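PDB 6K9Z: galactose-1-phosphate uridylyltransferase from Pyrobaculum aerophilum str. IM2, which probably transfers the uridylyl group between UDP-glucose and galactose 1-phosphate, and in this engineered variant holds UDP, zinc and iron. Local coordinates for residues 185-190 with 225-229; 200-204 with 301-305; 235-240 with 308-312. The protein carries 1 engineered substitution. One frame throughout, in Å; residues are numbered along the deposited sequence.

In the fold
All three contacts lie in the C-terminal half, where helices 220-240 and 298-309 pack against strands 183-186, 190-193 and 202-208 at one end of the antiparallel sheet. Contacts 1 and 3 share helix 220-240; contacts 2 and 3 share helix 298-309. Contact 2 is the buried one: a strand start meets a helix through one imidazole-guanidinium hydrogen bond and aliphatic packing of Val-204 on Ile-305. Contact 1 is partly buried, with Trp-190 and Phe-185 inside and hydrogen bonds from two asparagines to carboxylates and a helix carbonyl at its edge. Contact 3, also partly buried, joins the two helices by a disulfide and alanine packing. It touches both others: Leu-309 meets Phe-185, and Leu-237 and Val-240 meet His-202.

Contact 1: residues 185-190 with 225-229; sequences FQNRNW and DLAEA
Trp-190 and Phe-185 form the apolar centre where a beta-hairpin at the end of the antiparallel sheet packs on helix 220-240. Strands 183-186 and 190-193 are joined by the turn at 187-189, closed by Asn-187 N to Trp-190 O (3.0 Å). In register, the CA atoms of Asn-189 and Asp-225 are 6.1 Å apart, those of Trp-190 and Leu-226 6.7 Å. Trp-190 (chi1 m, chi2 86°) offers a face to Leu-226, whose t,p rotamer sets CD1 3.8 Å from the six-membered ring centroid, 5° off its normal: a CH-pi contact. The indole NE1 hydrogen-bonds to Glu-222 O, one turn earlier in the helix. Phe-185, chi1 t, brings CE2 to 4.1 Å from Ala-229 CB, and Trp-190 CB is equally far from that methyl.

Farther out, Asn-187 adopts chi1 p, so that its OD1 accepts from Asn-189 N at 3.2 Å, an Asx turn. Its amide meanwhile reaches the helix, ND2 donating to Asp-225 O (2.9 Å) and to Glu-228 OE1 (3.1 Å). At the polar edge Arg-188 leads away, while Asn-189 ND2 donates to Asp-225 OD2 at 2.8 Å.

Contact 2: residues 200-204 with 301-305; sequences WPHEV and TAARI
Here the start of strand 202-208, an inner strand of the antiparallel half-barrel sheet, meets helix 298-309 almost at right angles: the axes of 202-204 and 301-305 pass 9.3 Å apart with a crossing angle of -82°. Trp-200 precedes the strand and does not touch 301-305; its ring packs on Leu-287 of the second subunit, and its N donates to Glu-203 OE1 (3.0 Å). Pro-201 (phi/psi -63/-33) contributes its carbonyl, with O 3.6 Å from Thr-301 CG2. The backbone then becomes extended.

His-202 makes the closest approach, its CA 6.7 Å from that of Thr-301. With chi1 m and chi2 86°, its CB leaves sideways but the imidazole reaches the helix: CD2 lies 3.7 Å from Thr-301 CG2 and 3.9 Å from Ile-305 CG1. At the polar tip the Arg-304 side chain bends at chi3 p so that NH1 donates edge-on to His-202 NE2, 2.9 Å away at an N-H...N angle of 155°. Glu-203, on the next position, points away. Val-204 and Ile-305 are both touched by Val-184 of the neighbouring hairpin; Val-204, chi1 t, faces sideways and sets CG2 3.8 Å from CD1 of Ile-305, which is in the m,t rotamer.

Contact 3: residues 235-240 with 308-312; sequences CALKQV and ALQKC
Cys-235 and Cys-312 are joined by a disulfide, SG to SG 2.1 Å with chi3 at -83°. Cys-235 takes chi1 t and Cys-312 chi1 m, and these two rotamers bring the sulfurs together across a CA-CA distance of 6.1 Å, ordinary for a disulfide. One residue on, Ala-236 has no side chain beyond CB, and this lets the backbones close in: its CA lies 4.3 Å from that of Leu-309, with the two CB atoms 3.6 Å apart. Leu-309 starts out sideways with chi1 t and chi2 off-well at 145°, and its branch continues to Val-184 and Phe-185 of the sheet.

The contact is helix-helix packing, the C-terminal part of helix 220-240 against that of helix 298-309, with Leu-237 and Val-240 resting on strand 202-208 and Leu-309 on strand 183-186 of the antiparallel sheet. Helical backbone angles persist through 310-312, with Lys-311 N bonded to Ala-308 O (3.2 Å) and Cys-312 N to Leu-309 O (2.9 Å). Ala-308 is the second small residue at the interface: its CA lies 5.2 Å from that of Val-240, and its CB sits 3.9 Å from Val-240 CB and 3.9 Å from Ala-236 O. Val-240 holds chi1 p, and its side chain also packs on His-202.

At the more open side, Gln-239, its CB pointing toward 308-312, has an off-well chi1 of -9°. Lys-311, m,t,p,p, curls so that its CE comes within 3.9 Å of Gln-239 OE1. Lys-238 instead leads away from 308-312, and its NZ makes a salt bridge with Asp-93 OD2.

Contact 1: residues 185-190 with 225-229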
loop_
_atom_site.group_PDB
_atom_site.type_symbol
_atom_site.label_atom_id
_atom_site.label_comp_id
_atom_site.label_asym_id
_atom_site.label_seq_id
_atom_site.Cartn_x
_atom_site.Cartn_y
_atom_site.Cartn_z
ATOM N N PHE A 185 3.493 -24.550 8.192
ATOM C CA PHE A 185 2.753 -25.749 7.747
ATOM C C PHE A 185 3.354 -26.251 6.447
ATOM O O PHE A 185 3.815 -25.458 5.601
ATOM C CB PHE A 185 1.257 -25.463 7.620
ATOM C CG PHE A 185 0.494 -26.622 7.042
ATOM C CD1 PHE A 185 0.226 -27.734 7.821
ATOM C CD2 PHE A 185 0.059 -26.633 5.722
ATOM C CE1 PHE A 185 -0.473 -28.824 7.311
ATOM C CE2 PHE A 185 -0.564 -27.761 5.193
ATOM C CZ PHE A 185 -0.843 -28.847 5.992
ATOM N N GLN A 186 3.328 -27.572 6.252
ATOM C CA GLN A 186 3.650 -28.112 4.926
ATOM C C GLN A 186 2.892 -29.405 4.761
ATOM O O GLN A 186 2.532 -30.068 5.751
ATOM C CB GLN A 186 5.156 -28.286 4.750
ATOM C CG GLN A 186 5.707 -29.465 5.562
ATOM C CD GLN A 186 7.199 -29.570 5.383
ATOM O OE1 GLN A 186 7.683 -29.583 4.260
ATOM N NE2 GLN A 186 7.930 -29.630 6.497
ATOM N N ASN A 187 2.629 -29.705 3.501
ATOM C CA ASN A 187 2.057 -31.006 3.082
ATOM C C ASN A 187 2.927 -31.551 1.940
ATOM O O ASN A 187 4.066 -31.078 1.728
ATOM C CB ASN A 187 0.536 -31.001 2.903
ATOM C CG ASN A 187 0.047 -30.033 1.851
ATOM O OD1 ASN A 187 0.782 -29.687 0.937
ATOM N ND2 ASN A 187 -1.197 -29.609 1.975
ATOM N N ARG A 188 2.437 -32.556 1.239
ATOM C CA ARG A 188 3.301 -33.154 0.197
ATOM C C ARG A 188 3.560 -32.147 -0.905
ATOM O O ARG A 188 4.561 -32.373 -1.581
ATOM C CB ARG A 188 2.657 -34.402 -0.403
ATOM C CG ARG A 188 2.615 -35.543 0.592
ATOM C CD ARG A 188 1.871 -36.727 0.071
ATOM N NE ARG A 188 2.022 -37.817 1.011
ATOM C CZ ARG A 188 1.773 -39.078 0.726
ATOM N NH1 ARG A 188 1.285 -39.372 -0.464
ATOM N NH2 ARG A 188 1.999 -40.053 1.604
ATOM N N ASN A 189 2.694 -31.142 -1.110
ATOM C CA ASN A 189 2.797 -30.317 -2.345
ATOM C C ASN A 189 3.036 -28.835 -2.032
ATOM O O ASN A 189 3.320 -28.096 -3.017
ATOM C CB ASN A 189 1.615 -30.519 -3.280
ATOM C CG ASN A 189 1.744 -31.826 -4.047
ATOM O OD1 ASN A 189 2.720 -31.969 -4.773
ATOM N ND2 ASN A 189 0.812 -32.769 -3.919
ATOM N N TRP A 190 2.902 -28.415 -0.779
ATOM C CA TRP A 190 2.906 -26.963 -0.400
ATOM C C TRP A 190 3.710 -26.718 0.880
ATOM O O TRP A 190 3.780 -27.597 1.753
ATOM C CB TRP A 190 1.497 -26.414 -0.282
ATOM C CG TRP A 190 0.753 -26.539 -1.573
ATOM C CD1 TRP A 190 0.055 -27.632 -1.998
ATOM C CD2 TRP A 190 0.658 -25.559 -2.624
ATOM N NE1 TRP A 190 -0.442 -27.415 -3.248
ATOM C CE2 TRP A 190 -0.129 -26.143 -3.647
ATOM C CE3 TRP A 190 1.000 -24.200 -2.727
ATOM C CZ2 TRP A 190 -0.453 -25.450 -4.813
ATOM C CZ3 TRP A 190 0.709 -23.531 -3.895
ATOM C CH2 TRP A 190 -0.012 -24.150 -4.915
ATOM N N ASP A 225 -4.160 -30.388 -2.146
ATOM C CA ASP A 225 -3.177 -30.055 -1.081
ATOM C C ASP A 225 -3.186 -28.530 -0.858
ATOM O O ASP A 225 -2.925 -28.093 0.277
ATOM C CB ASP A 225 -1.817 -30.653 -1.429
ATOM C CG ASP A 225 -1.659 -32.129 -1.095
ATOM O OD1 ASP A 225 -2.551 -32.671 -0.378
ATOM O OD2 ASP A 225 -0.736 -32.732 -1.646
ATOM N N LEU A 226 -3.401 -27.746 -1.913
ATOM C CA LEU A 226 -3.581 -26.270 -1.812
ATOM C C LEU A 226 -4.782 -25.955 -0.921
ATOM O O LEU A 226 -4.638 -25.083 -0.012
ATOM C CB LEU A 226 -3.749 -25.629 -3.193
ATOM C CG LEU A 226 -3.980 -24.121 -3.166
ATOM C CD1 LEU A 226 -2.873 -23.434 -2.322
ATOM C CD2 LEU A 226 -4.048 -23.571 -4.580
ATOM N N ALA A 227 -5.938 -26.570 -1.185
ATOM C CA ALA A 227 -7.128 -26.339 -0.353
ATOM C C ALA A 227 -6.757 -26.570 1.120
ATOM O O ALA A 227 -7.135 -25.765 1.987
ATOM C CB ALA A 227 -8.258 -27.197 -0.784
ATOM N N GLU A 228 -5.987 -27.617 1.421
ATOM C CA GLU A 228 -5.608 -27.938 2.820
ATOM C C GLU A 228 -4.701 -26.826 3.375
ATOM O O GLU A 228 -4.937 -26.323 4.528
ATOM C CB GLU A 228 -4.969 -29.309 2.897
ATOM C CG GLU A 228 -4.489 -29.647 4.299
ATOM C CD GLU A 228 -3.979 -31.061 4.397
ATOM O OE1 GLU A 228 -2.848 -31.318 3.973
ATOM O OE2 GLU A 228 -4.764 -31.936 4.791
ATOM N N ALA A 229 -3.698 -26.414 2.602
ATOM C CA ALA A 229 -2.741 -25.410 3.082
ATOM C C ALA A 229 -3.486 -24.095 3.353
ATOM O O ALA A 229 -3.199 -23.434 4.367
ATOM C CB ALA A 229 -1.604 -25.221 2.111
#

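Contact 2: residues 200-204 with 301-305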
loop_
_atom_site.group_PDB
_atom_site.type_symbol
_atom_site.label_atom_id
_atom_site.label_comp_id
_atom_site.label_asym_id
_atom_site.label_seq_id
_atom_site.Cartn_x
_atom_site.Cartn_y
_atom_site.Cartn_z
ATOM N N TRP A 200 3.872 -7.280 6.801
ATOM C CA TRP A 200 2.575 -7.159 7.502
ATOM C C TRP A 200 2.613 -7.971 8.803
ATOM O O TRP A 200 3.457 -8.856 8.971
ATOM C CB TRP A 200 1.435 -7.510 6.521
ATOM C CG TRP A 200 1.499 -6.648 5.300
ATOM C CD1 TRP A 200 1.926 -7.002 4.043
ATOM C CD2 TRP A 200 1.212 -5.237 5.242
ATOM N NE1 TRP A 200 1.911 -5.912 3.219
ATOM C CE2 TRP A 200 1.451 -4.830 3.914
ATOM C CE3 TRP A 200 0.754 -4.301 6.173
ATOM C CZ2 TRP A 200 1.295 -3.512 3.511
ATOM C CZ3 TRP A 200 0.572 -2.988 5.767
ATOM C CH2 TRP A 200 0.887 -2.609 4.459
ATOM N N PRO A 201 1.753 -7.645 9.786
ATOM C CA PRO A 201 1.915 -8.126 11.166
ATOM C C PRO A 201 1.806 -9.653 11.265
ATOM O O PRO A 201 2.500 -10.200 12.087
ATOM C CB PRO A 201 0.762 -7.489 11.945
ATOM C CG PRO A 201 0.287 -6.354 11.087
ATOM C CD PRO A 201 0.675 -6.644 9.671
ATOM N N HIS A 202 0.975 -10.304 10.431
ATOM C CA HIS A 202 0.966 -11.782 10.322
ATOM C C HIS A 202 1.022 -12.196 8.867
ATOM O O HIS A 202 -0.097 -12.505 8.317
ATOM C CB HIS A 202 -0.267 -12.391 10.977
ATOM C CG HIS A 202 -0.235 -12.290 12.463
ATOM N ND1 HIS A 202 -0.702 -11.160 13.146
ATOM C CD2 HIS A 202 0.230 -13.131 13.397
ATOM C CE1 HIS A 202 -0.542 -11.368 14.457
ATOM N NE2 HIS A 202 0.027 -12.572 14.637
ATOM N N GLU A 203 2.205 -12.389 8.300
ATOM C CA GLU A 203 2.309 -12.579 6.838
ATOM C C GLU A 203 2.788 -14.002 6.577
ATOM O O GLU A 203 3.778 -14.412 7.170
ATOM C CB GLU A 203 3.210 -11.508 6.225
ATOM C CG GLU A 203 3.384 -11.706 4.713
ATOM C CD GLU A 203 3.994 -10.486 4.034
ATOM O OE1 GLU A 203 4.242 -9.490 4.749
ATOM O OE2 GLU A 203 4.270 -10.579 2.810
ATOM N N VAL A 204 2.025 -14.720 5.776
ATOM C CA VAL A 204 2.356 -16.118 5.406
ATOM C C VAL A 204 2.306 -16.233 3.894
ATOM O O VAL A 204 1.315 -15.770 3.263
ATOM C CB VAL A 204 1.412 -17.106 6.117
ATOM C CG1 VAL A 204 1.778 -18.538 5.701
ATOM C CG2 VAL A 204 1.419 -16.989 7.612
ATOM N N THR A 301 6.967 -14.295 15.012
ATOM C CA THR A 301 5.594 -14.382 14.459
ATOM C C THR A 301 5.363 -15.785 13.861
ATOM O O THR A 301 4.313 -16.380 14.135
ATOM C CB THR A 301 5.285 -13.184 13.556
ATOM O OG1 THR A 301 5.352 -12.024 14.409
ATOM C CG2 THR A 301 3.916 -13.362 12.937
ATOM N N ALA A 302 6.308 -16.326 13.094
ATOM C CA ALA A 302 6.196 -17.721 12.618
ATOM C C ALA A 302 5.961 -18.687 13.799
ATOM O O ALA A 302 5.121 -19.597 13.667
ATOM C CB ALA A 302 7.425 -18.050 11.844
ATOM N N ALA A 303 6.703 -18.562 14.890
ATOM C CA ALA A 303 6.601 -19.512 16.028
ATOM C C ALA A 303 5.173 -19.444 16.586
ATOM O O ALA A 303 4.567 -20.507 16.927
ATOM C CB ALA A 303 7.630 -19.190 17.098
ATOM N N ARG A 304 4.644 -18.224 16.721
ATOM C CA ARG A 304 3.283 -18.009 17.299
ATOM C C ARG A 304 2.198 -18.556 16.370
ATOM O O ARG A 304 1.245 -19.241 16.831
ATOM C CB ARG A 304 3.004 -16.529 17.549
ATOM C CG ARG A 304 3.731 -15.989 18.758
ATOM C CD ARG A 304 3.466 -14.497 18.842
ATOM N NE ARG A 304 2.068 -14.089 19.123
ATOM C CZ ARG A 304 1.195 -13.515 18.248
ATOM N NH1 ARG A 304 1.534 -13.284 16.978
ATOM N NH2 ARG A 304 -0.027 -13.182 18.684
ATOM N N ILE A 305 2.333 -18.301 15.069
ATOM C CA ILE A 305 1.359 -18.831 14.068
ATOM C C ILE A 305 1.415 -20.354 14.128
ATOM O O ILE A 305 0.355 -20.986 14.172
ATOM C CB ILE A 305 1.648 -18.291 12.655
ATOM C CG1 ILE A 305 1.439 -16.780 12.601
ATOM C CG2 ILE A 305 0.832 -19.016 11.597
ATOM C CD1 ILE A 305 1.781 -16.185 11.292
#

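Contact 3: residues 235-240 with 308-312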
loop_
_atom_site.group_PDB
_atom_site.type_symbol
_atom_site.label_atom_id
_atom_site.label_comp_id
_atom_site.label_asym_id
_atom_site.label_seq_id
_atom_site.Cartn_x
_atom_site.Cartn_y
_atom_site.Cartn_z
ATOM N N CYS A 235 -7.087 -20.893 9.228
ATOM C CA CYS A 235 -7.584 -21.353 10.541
ATOM C C CYS A 235 -6.639 -20.842 11.640
ATOM O O CYS A 235 -7.103 -20.288 12.647
ATOM C CB CYS A 235 -7.751 -22.863 10.558
ATOM S SG CYS A 235 -8.165 -23.549 12.178
ATOM N N ALA A 236 -5.331 -20.953 11.428
ATOM C CA ALA A 236 -4.335 -20.508 12.418
ATOM C C ALA A 236 -4.466 -18.991 12.638
ATOM O O ALA A 236 -4.414 -18.552 13.785
ATOM C CB ALA A 236 -2.960 -20.849 11.957
ATOM N N LEU A 237 -4.671 -18.225 11.575
ATOM C CA LEU A 237 -4.738 -16.744 11.676
ATOM C C LEU A 237 -5.983 -16.401 12.470
ATOM O O LEU A 237 -5.898 -15.433 13.237
ATOM C CB LEU A 237 -4.738 -16.067 10.298
ATOM C CG LEU A 237 -3.398 -16.174 9.584
ATOM C CD1 LEU A 237 -3.404 -15.434 8.251
ATOM C CD2 LEU A 237 -2.282 -15.627 10.447
ATOM N N LYS A 238 -7.054 -17.186 12.316
ATOM C CA LYS A 238 -8.374 -16.902 12.920
ATOM C C LYS A 238 -8.230 -16.925 14.432
ATOM O O LYS A 238 -9.019 -16.234 15.113
ATOM C CB LYS A 238 -9.411 -17.907 12.433
ATOM C CG LYS A 238 -10.821 -17.386 12.279
ATOM C CD LYS A 238 -11.766 -18.426 11.707
ATOM C CE LYS A 238 -13.194 -17.937 11.616
ATOM N NZ LYS A 238 -14.157 -18.946 12.098
ATOM N N GLN A 239 -7.297 -17.721 14.975
ATOM C CA GLN A 239 -7.166 -17.805 16.459
ATOM C C GLN A 239 -5.820 -17.305 17.007
ATOM O O GLN A 239 -5.755 -17.091 18.229
ATOM C CB GLN A 239 -7.360 -19.239 16.961
ATOM C CG GLN A 239 -7.854 -20.225 15.915
ATOM C CD GLN A 239 -7.589 -21.648 16.341
ATOM O OE1 GLN A 239 -7.778 -22.018 17.498
ATOM N NE2 GLN A 239 -7.135 -22.460 15.402
ATOM N N VAL A 240 -4.791 -17.112 16.177
ATOM C CA VAL A 240 -3.469 -16.725 16.747
ATOM C C VAL A 240 -3.652 -15.499 17.641
ATOM O O VAL A 240 -2.939 -15.401 18.605
ATOM C CB VAL A 240 -2.397 -16.505 15.661
ATOM C CG1 VAL A 240 -2.747 -15.344 14.746
ATOM C CG2 VAL A 240 -1.021 -16.310 16.283
ATOM N N ALA A 308 -0.345 -21.825 17.122
ATOM C CA ALA A 308 -1.814 -21.689 16.980
ATOM C C ALA A 308 -2.319 -22.730 15.982
ATOM O O ALA A 308 -3.429 -23.293 16.167
ATOM C CB ALA A 308 -2.221 -20.295 16.534
ATOM N N LEU A 309 -1.537 -22.947 14.932
ATOM C CA LEU A 309 -1.887 -23.782 13.773
ATOM C C LEU A 309 -2.014 -25.236 14.202
ATOM O O LEU A 309 -2.791 -25.950 13.559
ATOM C CB LEU A 309 -0.789 -23.607 12.722
ATOM C CG LEU A 309 -1.081 -24.230 11.364
ATOM C CD1 LEU A 309 -0.491 -23.363 10.258
ATOM C CD2 LEU A 309 -0.573 -25.654 11.280
ATOM N N GLN A 310 -1.307 -25.646 15.258
ATOM C CA GLN A 310 -1.367 -27.039 15.787
ATOM C C GLN A 310 -2.810 -27.387 16.135
ATOM O O GLN A 310 -3.193 -28.575 15.962
ATOM C CB GLN A 310 -0.495 -27.249 17.026
ATOM C CG GLN A 310 0.990 -27.044 16.747
ATOM C CD GLN A 310 1.507 -27.651 15.465
ATOM O OE1 GLN A 310 1.787 -28.856 15.417
ATOM N NE2 GLN A 310 1.707 -26.843 14.426
ATOM N N LYS A 311 -3.610 -26.416 16.564
ATOM C CA LYS A 311 -5.013 -26.667 16.983
ATOM C C LYS A 311 -5.911 -26.849 15.746
ATOM O O LYS A 311 -7.018 -27.401 15.932
ATOM C CB LYS A 311 -5.490 -25.538 17.908
ATOM C CG LYS A 311 -4.550 -25.222 19.071
ATOM C CD LYS A 311 -4.904 -23.944 19.851
ATOM C CE LYS A 311 -6.291 -23.978 20.478
ATOM N NZ LYS A 311 -6.630 -25.286 21.105
ATOM N N CYS A 312 -5.440 -26.521 14.526
ATOM C CA CYS A 312 -6.214 -26.684 13.253
ATOM C C CYS A 312 -5.932 -28.039 12.565
ATOM O O CYS A 312 -6.565 -28.312 11.511
ATOM C CB CYS A 312 -5.882 -25.573 12.278
ATOM S SG CYS A 312 -6.270 -23.954 13.016
#